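Long-range contact in nucleoprotein (Sendai virus, PDB 6M7D), which coats the viral RNA genome as a helical nucleocapsid, one subunit for every six nucleotides, and so presents the template for transcription and replication: residues 261-266 / 309-314. Sequence-based numbering, arbitrary orientation.
With nucleotides of chain B.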
ATOM      1  N   ILE A 261       0.513   0.663   3.769  1.00  1.64           N
ATOM      2  CA  ILE A 261      -0.252   0.469   2.541  1.00  1.64           C
ATOM      3  C   ILE A 261      -1.723   0.797   2.737  1.00  1.64           C
ATOM      4  O   ILE A 261      -2.411   1.134   1.770  1.00  1.64           O
ATOM      5  CB  ILE A 261      -0.091  -0.976   2.036  1.00  1.64           C
ATOM      6  CG1 ILE A 261       1.371  -1.279   1.727  1.00  1.64           C
ATOM      7  CG2 ILE A 261      -0.901  -1.236   0.794  1.00  1.64           C
ATOM      8  CD1 ILE A 261       1.633  -2.723   1.469  1.00  1.64           C
ATOM      9  N   ARG A 262      -2.221   0.714   3.964  1.00  0.97           N
ATOM     10  CA  ARG A 262      -3.621   1.003   4.232  1.00  0.97           C
ATOM     11  C   ARG A 262      -3.996   2.388   3.729  1.00  0.97           C
ATOM     12  O   ARG A 262      -3.266   3.360   3.929  1.00  0.97           O
ATOM     13  CB  ARG A 262      -3.896   0.902   5.726  1.00  0.97           C
ATOM     14  CG  ARG A 262      -4.015  -0.501   6.245  1.00  0.97           C
ATOM     15  CD  ARG A 262      -4.040  -0.482   7.739  1.00  0.97           C
ATOM     16  NE  ARG A 262      -4.316  -1.781   8.334  1.00  0.97           N
ATOM     17  CZ  ARG A 262      -4.660  -1.938   9.607  1.00  0.97           C
ATOM     18  NH1 ARG A 262      -4.768  -0.879  10.391  1.00  0.97           N
ATOM     19  NH2 ARG A 262      -4.904  -3.142  10.097  1.00  0.97           N
ATOM     20  N   ASP A 263      -5.142   2.465   3.060  1.00  0.78           N
ATOM     21  CA  ASP A 263      -5.761   3.687   2.561  1.00  0.78           C
ATOM     22  C   ASP A 263      -4.937   4.376   1.491  1.00  0.78           C
ATOM     23  O   ASP A 263      -5.110   5.571   1.268  1.00  0.78           O
ATOM     24  CB  ASP A 263      -6.056   4.669   3.697  1.00  0.78           C
ATOM     25  CG  ASP A 263      -6.910   4.058   4.773  1.00  0.78           C
ATOM     26  OD1 ASP A 263      -7.932   3.434   4.441  1.00  0.78           O
ATOM     27  OD2 ASP A 263      -6.556   4.187   5.958  1.00  0.78           O
ATOM     28  N   ALA A 264      -4.038   3.656   0.833  1.00  1.37           N
ATOM     29  CA  ALA A 264      -3.356   4.196  -0.331  1.00  1.37           C
ATOM     30  C   ALA A 264      -4.359   4.418  -1.453  1.00  1.37           C
ATOM     31  O   ALA A 264      -5.153   3.532  -1.776  1.00  1.37           O
ATOM     32  CB  ALA A 264      -2.248   3.247  -0.772  1.00  1.37           C
ATOM     33  N   GLY A 265      -4.326   5.610  -2.041  1.00  1.17           N
ATOM     34  CA  GLY A 265      -5.328   6.025  -2.989  1.00  1.17           C
ATOM     35  C   GLY A 265      -6.551   6.663  -2.372  1.00  1.17           C
ATOM     36  O   GLY A 265      -7.269   7.384  -3.069  1.00  1.17           O
ATOM     37  N   LEU A 266      -6.819   6.410  -1.094  1.00  0.34           N
ATOM     38  CA  LEU A 266      -7.883   7.078  -0.365  1.00  0.34           C
ATOM     39  C   LEU A 266      -7.374   8.275   0.413  1.00  0.34           C
ATOM     40  O   LEU A 266      -8.014   8.685   1.380  1.00  0.34           O
ATOM     41  CB  LEU A 266      -8.581   6.116   0.594  1.00  0.34           C
ATOM     42  CG  LEU A 266      -9.367   4.929   0.053  1.00  0.34           C
ATOM     43  CD1 LEU A 266      -9.842   4.043   1.187  1.00  0.34           C
ATOM     44  CD2 LEU A 266     -10.503   5.377  -0.822  1.00  0.34           C
ATOM     45  N   ARG A 309     -10.858  -4.903   4.452  1.00  1.61           N
ATOM     46  CA  ARG A 309     -10.400  -4.637   3.098  1.00  1.61           C
ATOM     47  C   ARG A 309     -10.726  -3.232   2.631  1.00  1.61           C
ATOM     48  O   ARG A 309     -10.394  -2.881   1.500  1.00  1.61           O
ATOM     49  CB  ARG A 309     -11.010  -5.638   2.125  1.00  1.61           C
ATOM     50  CG  ARG A 309     -10.435  -7.015   2.219  1.00  1.61           C
ATOM     51  CD  ARG A 309     -11.372  -8.005   1.598  1.00  1.61           C
ATOM     52  NE  ARG A 309     -11.236  -9.307   2.226  1.00  1.61           N
ATOM     53  CZ  ARG A 309     -10.536 -10.304   1.712  1.00  1.61           C
ATOM     54  NH1 ARG A 309      -9.918 -10.142   0.554  1.00  1.61           N
ATOM     55  NH2 ARG A 309     -10.459 -11.458   2.353  1.00  1.61           N
ATOM     56  N   ALA A 310     -11.378  -2.434   3.466  1.00  0.87           N
ATOM     57  CA  ALA A 310     -11.639  -1.045   3.115  1.00  0.87           C
ATOM     58  C   ALA A 310     -10.377  -0.230   2.869  1.00  0.87           C
ATOM     59  O   ALA A 310     -10.408   0.641   1.985  1.00  0.87           O
ATOM     60  CB  ALA A 310     -12.488  -0.402   4.209  1.00  0.87           C
ATOM     61  N   PRO A 311      -9.270  -0.418   3.598  1.00  0.89           N
ATOM     62  CA  PRO A 311      -8.064   0.353   3.292  1.00  0.89           C
ATOM     63  C   PRO A 311      -7.449   0.049   1.948  1.00  0.89           C
ATOM     64  O   PRO A 311      -6.522   0.755   1.547  1.00  0.89           O
ATOM     65  CB  PRO A 311      -7.117  -0.039   4.421  1.00  0.89           C
ATOM     66  CG  PRO A 311      -7.986  -0.407   5.503  1.00  0.89           C
ATOM     67  CD  PRO A 311      -9.124  -1.099   4.894  1.00  0.89           C
ATOM     68  N   PHE A 312      -7.919  -0.965   1.231  1.00  1.76           N
ATOM     69  CA  PHE A 312      -7.258  -1.392   0.008  1.00  1.76           C
ATOM     70  C   PHE A 312      -8.170  -1.323  -1.199  1.00  1.76           C
ATOM     71  O   PHE A 312      -7.837  -1.876  -2.244  1.00  1.76           O
ATOM     72  CB  PHE A 312      -6.697  -2.802   0.170  1.00  1.76           C
ATOM     73  CG  PHE A 312      -6.010  -3.012   1.468  1.00  1.76           C
ATOM     74  CD1 PHE A 312      -4.745  -2.511   1.676  1.00  1.76           C
ATOM     75  CD2 PHE A 312      -6.637  -3.681   2.493  1.00  1.76           C
ATOM     76  CE1 PHE A 312      -4.122  -2.684   2.868  1.00  1.76           C
ATOM     77  CE2 PHE A 312      -6.011  -3.853   3.682  1.00  1.76           C
ATOM     78  CZ  PHE A 312      -4.750  -3.355   3.871  1.00  1.76           C
ATOM     79  N   ILE A 313      -9.300  -0.630  -1.090  1.00  1.99           N
ATOM     80  CA  ILE A 313     -10.237  -0.592  -2.201  1.00  1.99           C
ATOM     81  C   ILE A 313      -9.645   0.133  -3.399  1.00  1.99           C
ATOM     82  O   ILE A 313     -10.017  -0.145  -4.540  1.00  1.99           O
ATOM     83  CB  ILE A 313     -11.566   0.043  -1.760  1.00  1.99           C
ATOM     84  CG1 ILE A 313     -11.321   1.412  -1.143  1.00  1.99           C
ATOM     85  CG2 ILE A 313     -12.291  -0.869  -0.801  1.00  1.99           C
ATOM     86  CD1 ILE A 313     -12.566   2.185  -0.889  1.00  1.99           C
ATOM     87  N   CYS A 314      -8.703   1.047  -3.182  1.00  1.76           N
ATOM     88  CA  CYS A 314      -8.185   1.802  -4.311  1.00  1.76           C
ATOM     89  C   CYS A 314      -6.978   1.143  -4.958  1.00  1.76           C
ATOM     90  O   CYS A 314      -6.810   1.248  -6.175  1.00  1.76           O
ATOM     91  CB  CYS A 314      -7.840   3.232  -3.897  1.00  1.76           C
ATOM     92  SG  CYS A 314      -7.468   4.290  -5.307  1.00  1.76           S
TER
ATOM     93  P     U B   3      -4.307   9.812  -3.777  1.00  0.00           P
ATOM     94  OP1   U B   3      -4.459   9.317  -2.402  1.00  0.00           O
ATOM     95  OP2   U B   3      -5.198  10.868  -4.271  1.00  0.00           O
ATOM     96  O5'   U B   3      -2.807  10.282  -3.934  1.00  0.00           O
ATOM     97  C5'   U B   3      -1.760   9.335  -4.028  1.00  0.00           C
ATOM     98  C4'   U B   3      -0.534   9.937  -4.655  1.00  0.00           C
ATOM     99  O4'   U B   3      -0.831  10.356  -6.014  1.00  0.00           O
ATOM    100  C3'   U B   3       0.006  11.163  -3.938  1.00  0.00           C
ATOM    101  O3'   U B   3       1.425  11.150  -3.997  1.00  0.00           O
ATOM    102  C2'   U B   3      -0.532  12.316  -4.774  1.00  0.00           C
ATOM    103  O2'   U B   3       0.223  13.499  -4.685  1.00  0.00           O
ATOM    104  C1'   U B   3      -0.502  11.719  -6.174  1.00  0.00           C
ATOM    105  N1    U B   3      -1.472  12.338  -7.091  1.00  0.00           N
ATOM    106  C2    U B   3      -1.026  12.828  -8.293  1.00  0.00           C
ATOM    107  O2    U B   3       0.128  12.749  -8.652  1.00  0.00           O
ATOM    108  N3    U B   3      -1.981  13.411  -9.071  1.00  0.00           N
ATOM    109  C4    U B   3      -3.312  13.565  -8.767  1.00  0.00           C
ATOM    110  O4    U B   3      -4.061  14.115  -9.572  1.00  0.00           O
ATOM    111  C5    U B   3      -3.697  13.036  -7.504  1.00  0.00           C
ATOM    112  C6    U B   3      -2.783  12.466  -6.733  1.00  0.00           C
ATOM    113  P     U B   2      -8.821   9.834  -7.159  1.00  0.00           P
ATOM    114  OP1   U B   2      -9.342   9.656  -5.797  1.00  0.00           O
ATOM    115  OP2   U B   2      -8.778  11.157  -7.798  1.00  0.00           O
ATOM    116  O5'   U B   2      -7.335   9.288  -7.154  1.00  0.00           O
ATOM    117  C5'   U B   2      -6.999   8.039  -6.577  1.00  0.00           C
ATOM    118  C4'   U B   2      -5.535   7.768  -6.757  1.00  0.00           C
ATOM    119  O4'   U B   2      -5.213   7.788  -8.160  1.00  0.00           O
ATOM    120  C3'   U B   2      -4.617   8.805  -6.159  1.00  0.00           C
ATOM    121  O3'   U B   2      -4.409   8.585  -4.782  1.00  0.00           O
ATOM    122  C2'   U B   2      -3.351   8.668  -6.993  1.00  0.00           C
ATOM    123  O2'   U B   2      -2.567   7.582  -6.529  1.00  0.00           O
ATOM    124  C1'   U B   2      -3.909   8.282  -8.348  1.00  0.00           C
ATOM    125  N1    U B   2      -3.957   9.376  -9.340  1.00  0.00           N
ATOM    126  C2    U B   2      -2.812   9.689 -10.031  1.00  0.00           C
ATOM    127  O2    U B   2      -1.745   9.154  -9.821  1.00  0.00           O
ATOM    128  N3    U B   2      -2.947  10.659 -10.977  1.00  0.00           N
ATOM    129  C4    U B   2      -4.101  11.324 -11.295  1.00  0.00           C
ATOM    130  O4    U B   2      -4.082  12.183 -12.168  1.00  0.00           O
ATOM    131  C5    U B   2      -5.244  10.928 -10.546  1.00  0.00           C
ATOM    132  C6    U B   2      -5.141   9.984  -9.626  1.00  0.00           C
TER
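Two successive type II beta turns, I261-A264 and D263-L266, link helix 249-261 to helix 267-277 in the nucleoprotein core and illustrate how one loop can clasp another beside bound RNA. The clasp centres on D263 N, which donates to P311 O at 2.7 Å; the approach lies in the carbonyl plane on a lone pair, although the N-H is bent to 140°. Around this bond P311 is the hub. R262 lies alongside it, pointing the same way, with CB 3.6 Å from P311 CB, while D263, its CG anti to the carbonyl carbon, brings OD1 to 3.3 Å from P311 CA. P311 CB in turn sits over the centre of one face of the F312 ring, so the proline is held between that ring and the first turn. I261 CG2, anti to its own backbone N, reaches the ring edge near CE1, and the extended arm of R262 crosses the ring obliquely, its CG nearest F312 CZ. Farther along the two segments, L266 crosses I313 at about a right angle, CD2 lying 3.8 Å from I313 CD1. C314 swings its sulfur anti to the backbone N (chi1 -170°), placing SG 3.6 Å from G265 CA; G265, with positive phi, has no side chain, and a CB there would collide with that sulfur. Further out, Y303 of helix 290-305 touches L266, A310 and P311, V234 and V238 of helix 227-239 pack on F312, and helix 163-181 covers I261. The second turn faces the RNA: the G265 backbone runs close to the phosphodiester link between U2 and U3 of chain B, with G265 CA 3.3 Å from U2 O3', and C314 SG lies 4.0 Å from C5' of U2.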